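Local structure of aminomethyltransferase (Bartonella henselae, 3GIR) at residues A[181-191]-A[233-243]; A[191-200]-A[207-215]. The protein belongs to the aminomethyltransferase (T-protein) family and combines a folate-binding-type domain with a C-terminal beta-barrel domain. One frame throughout, in Å; residues are numbered along the deposited sequence.

Interaction 1. Residues A[181-191]-A[233-243]; sequences QAAAVLADAGL and LAEKLLGDSRV. With NA (sodium ion), chain B.
Val185 CG2 lies over one face of the Arg242 guanidinium, while the edge of that flat group is taken by the carboxylates of Asp188 and Asp240 and by a water. This salt-bridge network pins helix 182-188 to the Asx turn that follows helix 227-238, both helices packed on the mixed sheet of the folate-binding-type domain. Arginine suits the place because one planar group can serve two acids. Asp240 is gripped side-on: NE of Arg242 reaches OD2 of Asp240 and NH2 of Arg242 reaches OD1, both on syn lone pairs. OD2 of Asp240 also takes the backbone N of Arg242 on its anti lone pair at 2.9 Å, closing the Asx turn. From the helix, Asp188 OD2 accepts Arg242 NH2 at 2.8 Å, on the anti side and 27° out of the carboxylate plane. The shared cation probably offsets the repulsion between the two acids. The bend of the arginine chain at chi3 (-72°) turns the guanidinium back toward Asp240. Gln181 OE1 packs along the CB, CG and CD methylenes of Arg242, 3.3 Å from CG; its hydrogen bond is to His75 ND1.

CG1 of Val185, anti to the backbone N, meets CG2 of Val243, the first residue of strand 243-245, methyl to methyl at 3.6 Å. Leu237 CD2 touches Leu191 CD1 and Ala189 CB; the small Ala189, just past the helix end, lets that end approach Leu237, with CA atoms 6.8 Å apart. Gly190, with positive phi, ends helix 182-188 in a Schellman motif, and the extended chain of Lys236 brings its NZ to Ala189 O at 2.9 Å. Carbonyls of Leu238 and of Asp240 and Val243, the two ends of a type I turn, bind the sodium ion with three waters, Leu238 O at 2.3 Å.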
loop_
_atom_site.group_PDB
_atom_site.type_symbol
_atom_site.label_atom_id
_atom_site.label_comp_id
_atom_site.label_asym_id
_atom_site.label_seq_id
_atom_site.Cartn_x
_atom_site.Cartn_y
_atom_site.Cartn_z
ATOM N N GLN A 181 -18.294 -0.876 -8.566
ATOM C CA GLN A 181 -18.695 -0.206 -9.781
ATOM C C GLN A 181 -17.556 0.438 -10.554
ATOM O O GLN A 181 -17.739 1.089 -11.571
ATOM C CB GLN A 181 -19.841 0.717 -9.538
ATOM C CG GLN A 181 -21.089 0.059 -8.967
ATOM C CD GLN A 181 -22.194 1.048 -8.661
ATOM O OE1 GLN A 181 -22.006 2.131 -8.113
ATOM N NE2 GLN A 181 -23.427 0.656 -9.041
ATOM N N ALA A 182 -16.338 0.289 -10.041
ATOM C CA ALA A 182 -15.211 0.961 -10.661
ATOM C C ALA A 182 -15.007 0.576 -12.131
ATOM O O ALA A 182 -14.733 1.440 -12.957
ATOM C CB ALA A 182 -13.894 0.706 -9.851
ATOM N N ALA A 183 -15.074 -0.722 -12.437
ATOM C CA ALA A 183 -14.898 -1.238 -13.796
ATOM C C ALA A 183 -15.947 -0.701 -14.742
ATOM O O ALA A 183 -15.614 -0.309 -15.852
ATOM C CB ALA A 183 -14.868 -2.790 -13.797
ATOM N N ALA A 184 -17.173 -0.598 -14.272
ATOM C CA ALA A 184 -18.242 -0.062 -15.090
ATOM C C ALA A 184 -18.055 1.435 -15.345
ATOM O O ALA A 184 -18.182 1.916 -16.474
ATOM C CB ALA A 184 -19.611 -0.394 -14.469
ATOM N N VAL A 185 -17.627 2.175 -14.301
ATOM C CA VAL A 185 -17.325 3.597 -14.428
ATOM C C VAL A 185 -16.210 3.794 -15.474
ATOM O O VAL A 185 -16.315 4.696 -16.326
ATOM C CB VAL A 185 -16.946 4.225 -13.049
ATOM C CG1 VAL A 185 -16.374 5.620 -13.211
ATOM C CG2 VAL A 185 -18.113 4.195 -12.117
ATOM N N LEU A 186 -15.145 2.997 -15.363
ATOM C CA LEU A 186 -14.026 3.077 -16.262
ATOM C C LEU A 186 -14.500 2.894 -17.702
ATOM O O LEU A 186 -14.195 3.703 -18.562
ATOM C CB LEU A 186 -12.960 2.049 -15.930
ATOM C CG LEU A 186 -11.616 2.163 -16.546
ATOM C CD1 LEU A 186 -10.839 3.328 -15.944
ATOM C CD2 LEU A 186 -10.879 0.908 -16.503
ATOM N N ALA A 187 -15.229 1.827 -17.937
ATOM C CA ALA A 187 -15.812 1.548 -19.309
ATOM C C ALA A 187 -16.675 2.709 -19.801
ATOM O O ALA A 187 -16.532 3.162 -20.915
ATOM C CB ALA A 187 -16.611 0.251 -19.305
ATOM N N ASP A 188 -17.553 3.221 -18.960
ATOM C CA ASP A 188 -18.462 4.290 -19.398
ATOM C C ASP A 188 -17.749 5.621 -19.620
ATOM O O ASP A 188 -18.260 6.511 -20.306
ATOM C CB ASP A 188 -19.617 4.469 -18.399
ATOM C CG ASP A 188 -20.604 3.290 -18.365
ATOM O OD1 ASP A 188 -20.550 2.352 -19.195
ATOM O OD2 ASP A 188 -21.427 3.263 -17.408
ATOM N N ALA A 189 -16.570 5.792 -19.019
ATOM C CA ALA A 189 -15.752 6.960 -19.258
ATOM C C ALA A 189 -14.926 6.829 -20.545
ATOM O O ALA A 189 -14.167 7.753 -20.884
ATOM C CB ALA A 189 -14.826 7.248 -18.050
ATOM N N GLY A 190 -15.039 5.690 -21.220
ATOM C CA GLY A 190 -14.270 5.419 -22.430
ATOM C C GLY A 190 -12.833 5.077 -22.255
ATOM O O GLY A 190 -12.060 5.143 -23.225
ATOM N N LEU A 191 -12.469 4.620 -21.041
ATOM C CA LEU A 191 -11.096 4.270 -20.778
ATOM C C LEU A 191 -10.931 2.750 -20.835
ATOM O O LEU A 191 -11.783 2.017 -20.375
ATOM C CB LEU A 191 -10.642 4.777 -19.406
ATOM C CG LEU A 191 -10.914 6.244 -19.178
ATOM C CD1 LEU A 191 -10.854 6.483 -17.637
ATOM C CD2 LEU A 191 -9.930 7.051 -19.943
ATOM N N LEU A 233 -9.476 14.579 -16.578
ATOM C CA LEU A 233 -9.824 13.236 -16.305
ATOM C C LEU A 233 -10.567 13.110 -14.959
ATOM O O LEU A 233 -11.548 12.407 -14.831
ATOM C CB LEU A 233 -8.595 12.333 -16.319
ATOM C CG LEU A 233 -8.838 10.874 -15.927
ATOM C CD1 LEU A 233 -9.901 10.194 -16.852
ATOM C CD2 LEU A 233 -7.564 10.026 -15.794
ATOM N N ALA A 234 -10.003 13.722 -13.941
ATOM C CA ALA A 234 -10.652 13.635 -12.636
ATOM C C ALA A 234 -12.044 14.197 -12.635
ATOM O O ALA A 234 -12.948 13.543 -12.086
ATOM C CB ALA A 234 -9.812 14.334 -11.566
ATOM N N GLU A 235 -12.270 15.320 -13.315
ATOM C CA GLU A 235 -13.598 15.879 -13.413
ATOM C C GLU A 235 -14.508 14.961 -14.195
ATOM O O GLU A 235 -15.680 14.811 -13.844
ATOM C CB GLU A 235 -13.572 17.267 -14.034
ATOM C CG GLU A 235 -12.888 18.336 -13.231
ATOM C CD GLU A 235 -12.654 19.651 -14.057
ATOM O OE1 GLU A 235 -12.409 19.565 -15.308
ATOM O OE2 GLU A 235 -12.691 20.753 -13.459
ATOM N N LYS A 236 -14.026 14.365 -15.277
ATOM C CA LYS A 236 -14.827 13.373 -16.031
ATOM C C LYS A 236 -15.250 12.173 -15.201
ATOM O O LYS A 236 -16.409 11.722 -15.250
ATOM C CB LYS A 236 -14.058 12.963 -17.282
ATOM C CG LYS A 236 -14.698 11.879 -18.137
ATOM C CD LYS A 236 -13.806 11.645 -19.361
ATOM C CE LYS A 236 -14.489 10.826 -20.442
ATOM N NZ LYS A 236 -13.484 10.501 -21.483
ATOM N N LEU A 237 -14.329 11.611 -14.395
ATOM C CA LEU A 237 -14.719 10.486 -13.554
ATOM C C LEU A 237 -15.669 10.889 -12.429
ATOM O O LEU A 237 -16.644 10.206 -12.133
ATOM C CB LEU A 237 -13.478 9.858 -12.937
ATOM C CG LEU A 237 -12.551 9.233 -13.904
ATOM C CD1 LEU A 237 -11.233 8.834 -13.176
ATOM C CD2 LEU A 237 -13.111 8.012 -14.557
ATOM N N LEU A 238 -15.426 12.015 -11.800
ATOM C CA LEU A 238 -16.313 12.528 -10.731
ATOM C C LEU A 238 -17.712 12.836 -11.182
ATOM O O LEU A 238 -18.671 12.710 -10.407
ATOM C CB LEU A 238 -15.743 13.815 -10.202
ATOM C CG LEU A 238 -14.659 13.700 -9.206
ATOM C CD1 LEU A 238 -13.862 15.017 -9.167
ATOM C CD2 LEU A 238 -15.372 13.282 -7.825
ATOM N N GLY A 239 -17.826 13.208 -12.446
ATOM C CA GLY A 239 -19.121 13.489 -13.077
ATOM C C GLY A 239 -20.035 12.275 -13.102
ATOM O O GLY A 239 -21.248 12.419 -13.204
ATOM N N ASP A 240 -19.496 11.087 -12.956
ATOM C CA ASP A 240 -20.295 9.843 -12.941
ATOM C C ASP A 240 -21.008 9.799 -11.591
ATOM O O ASP A 240 -20.370 10.053 -10.519
ATOM C CB ASP A 240 -19.380 8.616 -13.120
ATOM C CG ASP A 240 -20.104 7.320 -13.320
ATOM O OD1 ASP A 240 -19.869 6.611 -14.341
ATOM O OD2 ASP A 240 -20.922 6.941 -12.438
ATOM N N SER A 241 -22.299 9.498 -11.599
ATOM C CA SER A 241 -23.066 9.560 -10.355
ATOM C C SER A 241 -22.666 8.448 -9.345
ATOM O O SER A 241 -23.015 8.535 -8.179
ATOM C CB SER A 241 -24.578 9.505 -10.677
ATOM O OG SER A 241 -24.838 8.203 -11.199
ATOM N N ARG A 242 -21.916 7.456 -9.793
ATOM C CA ARG A 242 -21.440 6.362 -8.925
ATOM C C ARG A 242 -20.133 6.754 -8.161
ATOM O O ARG A 242 -19.759 5.983 -7.280
ATOM C CB ARG A 242 -21.226 5.088 -9.676
ATOM C CG ARG A 242 -22.543 4.584 -10.322
ATOM C CD ARG A 242 -22.310 3.569 -11.335
ATOM N NE ARG A 242 -21.728 4.133 -12.547
ATOM C CZ ARG A 242 -21.690 3.494 -13.722
ATOM N NH1 ARG A 242 -22.122 2.220 -13.863
ATOM N NH2 ARG A 242 -21.176 4.116 -14.742
ATOM N N VAL A 243 -19.529 7.892 -8.533
ATOM C CA VAL A 243 -18.173 8.239 -8.067
ATOM C C VAL A 243 -18.223 9.415 -7.086
ATOM O O VAL A 243 -18.857 10.440 -7.334
ATOM C CB VAL A 243 -17.285 8.624 -9.250
ATOM C CG1 VAL A 243 -15.863 8.974 -8.859
ATOM C CG2 VAL A 243 -17.174 7.437 -10.238
HETATM NA NA NA B . -20.069 11.733 -8.901
HETATM O O HOH W 1 -17.958 6.990 -16.218
HETATM O O HOH W 2 -22.606 0.834 -16.395
HETATM O O HOH W 3 -21.789 13.092 -10.113
HETATM O O HOH W 4 -22.005 11.199 -7.446
HETATM O O HOH W 5 -19.869 13.548 -7.377
#

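Interaction 2. Residues A[191-200]-A[207-215]; sequences LPGNELLFMQ and DWFITRSGY
Arg212 NH1 is held by two carbonyl oxygens of the loop 191-200: Leu196 O at 3.0 Å, in the plane of that carbonyl, and Asn194 O, by a weak, bent bond of 126° at the hydrogen. The arginine chain, extended from CG to NE with CG anti to the backbone N (chi1 -170°), runs along Leu196 (Arg212 CB to Leu196 CB 3.9 Å) to these carbonyls, a reach that calls for a long residue. Its NH2 makes a salt bridge with Asp219 and shares a water with Asn194 OD1. The backbone of the same residue is bound at both ends, Arg212 N to Gln200 O at 2.9 Å and Met199 N to Arg212 O at 2.9 Å.

Leu196 CD1 rests 4.1 Å from Ile210 CG2, and Leu191 CD2 meets Trp208 CZ3. At Gly193 a CB would jam against the preceding carbonyl and crowd Ile210 CG2, so the residue lacking one fits. Arg212 O approaches the Phe198 ring obliquely, 3.6 Å from CD1, and Met199 CG covers the centre of one face of that ring. Type I and type II beta turns shape the loop, which leads into edge strand 201-202, the antiparallel neighbour of strand 209-211 in the domain's mixed sheet.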
loop_
_atom_site.group_PDB
_atom_site.type_symbol
_atom_site.label_atom_id
_atom_site.label_comp_id
_atom_site.label_asym_id
_atom_site.label_seq_id
_atom_site.Cartn_x
_atom_site.Cartn_y
_atom_site.Cartn_z
ATOM N N LEU A 191 -12.469 4.620 -21.041
ATOM C CA LEU A 191 -11.096 4.270 -20.778
ATOM C C LEU A 191 -10.931 2.750 -20.835
ATOM O O LEU A 191 -11.783 2.017 -20.375
ATOM C CB LEU A 191 -10.642 4.777 -19.406
ATOM C CG LEU A 191 -10.914 6.244 -19.178
ATOM C CD1 LEU A 191 -10.854 6.483 -17.637
ATOM C CD2 LEU A 191 -9.930 7.051 -19.943
ATOM N N PRO A 192 -9.855 2.270 -21.439
ATOM C CA PRO A 192 -9.525 0.866 -21.488
ATOM C C PRO A 192 -8.991 0.399 -20.124
ATOM O O PRO A 192 -8.564 1.240 -19.334
ATOM C CB PRO A 192 -8.452 0.795 -22.567
ATOM C CG PRO A 192 -7.884 2.187 -22.604
ATOM C CD PRO A 192 -8.829 3.125 -22.057
ATOM N N GLY A 193 -9.087 -0.898 -19.880
ATOM C CA GLY A 193 -8.583 -1.544 -18.684
ATOM C C GLY A 193 -9.469 -2.662 -18.164
ATOM O O GLY A 193 -8.997 -3.523 -17.425
ATOM N N ASN A 194 -10.730 -2.727 -18.633
ATOM C CA ASN A 194 -11.576 -3.799 -18.218
ATOM C C ASN A 194 -11.060 -5.192 -18.627
ATOM O O ASN A 194 -11.414 -6.187 -17.986
ATOM C CB ASN A 194 -12.988 -3.581 -18.720
ATOM C CG ASN A 194 -13.873 -2.923 -17.738
ATOM O OD1 ASN A 194 -14.593 -3.596 -17.016
ATOM N ND2 ASN A 194 -13.873 -1.583 -17.719
ATOM N N GLU A 195 -10.177 -5.226 -19.623
ATOM C CA GLU A 195 -9.505 -6.454 -20.097
ATOM C C GLU A 195 -8.368 -6.941 -19.204
ATOM O O GLU A 195 -7.935 -8.103 -19.318
ATOM C CB GLU A 195 -9.001 -6.246 -21.559
ATOM N N LEU A 196 -7.884 -6.091 -18.272
ATOM C CA LEU A 196 -6.847 -6.502 -17.373
ATOM C C LEU A 196 -7.362 -7.543 -16.369
ATOM O O LEU A 196 -8.514 -7.490 -15.921
ATOM C CB LEU A 196 -6.355 -5.250 -16.578
ATOM C CG LEU A 196 -5.660 -4.179 -17.406
ATOM C CD1 LEU A 196 -5.453 -2.872 -16.544
ATOM C CD2 LEU A 196 -4.310 -4.717 -17.984
ATOM N N LEU A 197 -6.497 -8.422 -15.961
ATOM C CA LEU A 197 -6.710 -9.248 -14.813
ATOM C C LEU A 197 -6.183 -8.484 -13.569
ATOM O O LEU A 197 -5.428 -7.515 -13.713
ATOM C CB LEU A 197 -6.003 -10.613 -14.951
ATOM C CG LEU A 197 -6.385 -11.360 -16.206
ATOM C CD1 LEU A 197 -5.675 -12.738 -16.190
ATOM C CD2 LEU A 197 -7.876 -11.481 -16.282
ATOM N N PHE A 198 -6.589 -8.895 -12.390
ATOM C CA PHE A 198 -5.933 -8.412 -11.155
ATOM C C PHE A 198 -4.441 -8.493 -11.215
ATOM O O PHE A 198 -3.865 -9.511 -11.598
ATOM C CB PHE A 198 -6.453 -9.193 -9.946
ATOM C CG PHE A 198 -5.928 -8.711 -8.628
ATOM C CD1 PHE A 198 -6.174 -7.415 -8.230
ATOM C CD2 PHE A 198 -5.285 -9.564 -7.739
ATOM C CE1 PHE A 198 -5.710 -6.962 -7.058
ATOM C CE2 PHE A 198 -4.856 -9.123 -6.505
ATOM C CZ PHE A 198 -5.040 -7.804 -6.160
ATOM N N MET A 199 -3.807 -7.394 -10.791
ATOM C CA MET A 199 -2.364 -7.189 -10.800
ATOM C C MET A 199 -1.683 -7.243 -12.177
ATOM O O MET A 199 -0.581 -7.782 -12.324
ATOM C CB MET A 199 -1.675 -8.083 -9.762
ATOM C CG MET A 199 -2.073 -7.859 -8.354
ATOM S SD MET A 199 -1.497 -6.274 -7.790
ATOM C CE MET A 199 0.219 -6.702 -7.461
ATOM N N GLN A 200 -2.420 -6.807 -13.188
ATOM C CA GLN A 200 -1.885 -6.504 -14.515
ATOM C C GLN A 200 -1.940 -5.017 -14.762
ATOM O O GLN A 200 -2.780 -4.342 -14.167
ATOM C CB GLN A 200 -2.648 -7.164 -15.600
ATOM C CG GLN A 200 -2.426 -8.654 -15.582
ATOM C CD GLN A 200 -3.110 -9.408 -16.741
ATOM O OE1 GLN A 200 -3.976 -8.895 -17.475
ATOM N NE2 GLN A 200 -2.749 -10.666 -16.845
ATOM N N ASP A 207 2.770 7.905 -22.006
ATOM C CA ASP A 207 2.891 8.498 -20.672
ATOM C C ASP A 207 1.691 8.188 -19.726
ATOM O O ASP A 207 1.645 8.734 -18.635
ATOM C CB ASP A 207 3.176 10.002 -20.730
ATOM C CG ASP A 207 4.595 10.327 -21.302
ATOM O OD1 ASP A 207 5.427 9.426 -21.429
ATOM O OD2 ASP A 207 4.884 11.512 -21.542
ATOM N N TRP A 208 0.787 7.303 -20.122
ATOM C CA TRP A 208 -0.295 6.895 -19.241
ATOM C C TRP A 208 0.054 5.470 -18.776
ATOM O O TRP A 208 0.684 4.708 -19.496
ATOM C CB TRP A 208 -1.652 6.821 -19.966
ATOM C CG TRP A 208 -2.342 8.095 -20.200
ATOM C CD1 TRP A 208 -1.866 9.145 -20.850
ATOM C CD2 TRP A 208 -3.723 8.363 -19.916
ATOM N NE1 TRP A 208 -2.825 10.134 -20.912
ATOM C CE2 TRP A 208 -3.966 9.683 -20.328
ATOM C CE3 TRP A 208 -4.716 7.674 -19.230
ATOM C CZ2 TRP A 208 -5.218 10.281 -20.175
ATOM C CZ3 TRP A 208 -5.959 8.268 -19.075
ATOM C CH2 TRP A 208 -6.178 9.562 -19.548
ATOM N N PHE A 209 -0.358 5.108 -17.557
ATOM C CA PHE A 209 -0.127 3.748 -17.022
ATOM C C PHE A 209 -1.356 3.363 -16.244
ATOM O O PHE A 209 -1.737 4.106 -15.339
ATOM C CB PHE A 209 1.159 3.799 -16.162
ATOM C CG PHE A 209 1.488 2.563 -15.389
ATOM C CD1 PHE A 209 1.572 1.341 -15.981
ATOM C CD2 PHE A 209 1.743 2.652 -14.018
ATOM C CE1 PHE A 209 1.907 0.180 -15.239
ATOM C CE2 PHE A 209 2.119 1.529 -13.287
ATOM C CZ PHE A 209 2.143 0.272 -13.908
ATOM N N ILE A 210 -2.038 2.251 -16.588
ATOM C CA ILE A 210 -3.210 1.826 -15.864
ATOM C C ILE A 210 -2.968 0.431 -15.357
ATOM O O ILE A 210 -2.521 -0.448 -16.126
ATOM C CB ILE A 210 -4.479 1.839 -16.741
ATOM C CG1 ILE A 210 -4.750 3.303 -17.170
ATOM C CG2 ILE A 210 -5.690 1.177 -16.039
ATOM C CD1 ILE A 210 -6.031 3.472 -18.069
ATOM N N THR A 211 -3.293 0.219 -14.087
ATOM C CA THR A 211 -3.192 -1.094 -13.449
ATOM C C THR A 211 -4.531 -1.468 -12.807
ATOM O O THR A 211 -5.307 -0.587 -12.410
ATOM C CB THR A 211 -2.071 -1.195 -12.388
ATOM O OG1 THR A 211 -2.359 -0.248 -11.324
ATOM C CG2 THR A 211 -0.629 -0.956 -12.956
ATOM N N ARG A 212 -4.830 -2.766 -12.769
ATOM C CA ARG A 212 -5.987 -3.265 -12.051
ATOM C C ARG A 212 -5.479 -3.715 -10.686
ATOM O O ARG A 212 -5.019 -4.828 -10.480
ATOM C CB ARG A 212 -6.702 -4.383 -12.833
ATOM C CG ARG A 212 -8.030 -4.743 -12.240
ATOM C CD ARG A 212 -8.915 -5.612 -13.168
ATOM N NE ARG A 212 -10.284 -5.493 -12.886
ATOM C CZ ARG A 212 -11.252 -5.679 -13.778
ATOM N NH1 ARG A 212 -10.940 -5.977 -15.032
ATOM N NH2 ARG A 212 -12.482 -5.514 -13.449
ATOM N N SER A 213 -5.415 -2.773 -9.769
ATOM C CA SER A 213 -4.836 -3.004 -8.446
ATOM C C SER A 213 -5.385 -1.885 -7.525
ATOM O O SER A 213 -6.162 -1.032 -7.979
ATOM C CB SER A 213 -3.315 -2.844 -8.535
ATOM O OG SER A 213 -2.936 -1.472 -8.813
ATOM N N GLY A 214 -4.970 -1.913 -6.259
ATOM C CA GLY A 214 -5.342 -0.791 -5.376
ATOM C C GLY A 214 -4.957 -1.099 -3.948
ATOM O O GLY A 214 -4.089 -1.966 -3.693
ATOM N N TYR A 215 -5.629 -0.447 -3.026
ATOM C CA TYR A 215 -5.319 -0.519 -1.629
ATOM C C TYR A 215 -6.563 -0.633 -0.770
ATOM O O TYR A 215 -6.626 -0.142 0.379
ATOM C CB TYR A 215 -4.517 0.765 -1.271
ATOM C CG TYR A 215 -3.711 0.770 -0.041
ATOM C CD1 TYR A 215 -2.855 -0.255 0.284
ATOM C CD2 TYR A 215 -3.704 1.888 0.758
ATOM C CE1 TYR A 215 -2.015 -0.177 1.367
ATOM C CE2 TYR A 215 -2.856 1.965 1.883
ATOM C CZ TYR A 215 -2.046 0.944 2.174
ATOM O OH TYR A 215 -1.221 1.130 3.297
HETATM O O HOH W 6 -14.229 -6.176 -15.725
#

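In the fold
Interactions 1 and 2 lie in the same folate-binding-type domain, their centres 14 Å apart, and share Leu191. Interaction 2 is nested inside the chain loop that interaction 1 closes: helix 182-188 runs into the loop 191-200, and strand 209-211 precedes strand 220-225 and helix 227-238. The two also touch directly. Asn194 ND2 probably donates to Ala183 O at 2.9 Å, tying the loop to the helix, and Ala183 CB packs 3.6 Å from Arg212 NH2. Helix 182-188 thus meets Arg242 on one flank and Arg212 on another. The sodium ion belongs to interaction 1; from the nearest side-chain atom of Leu191 to the ion is about 14 Å.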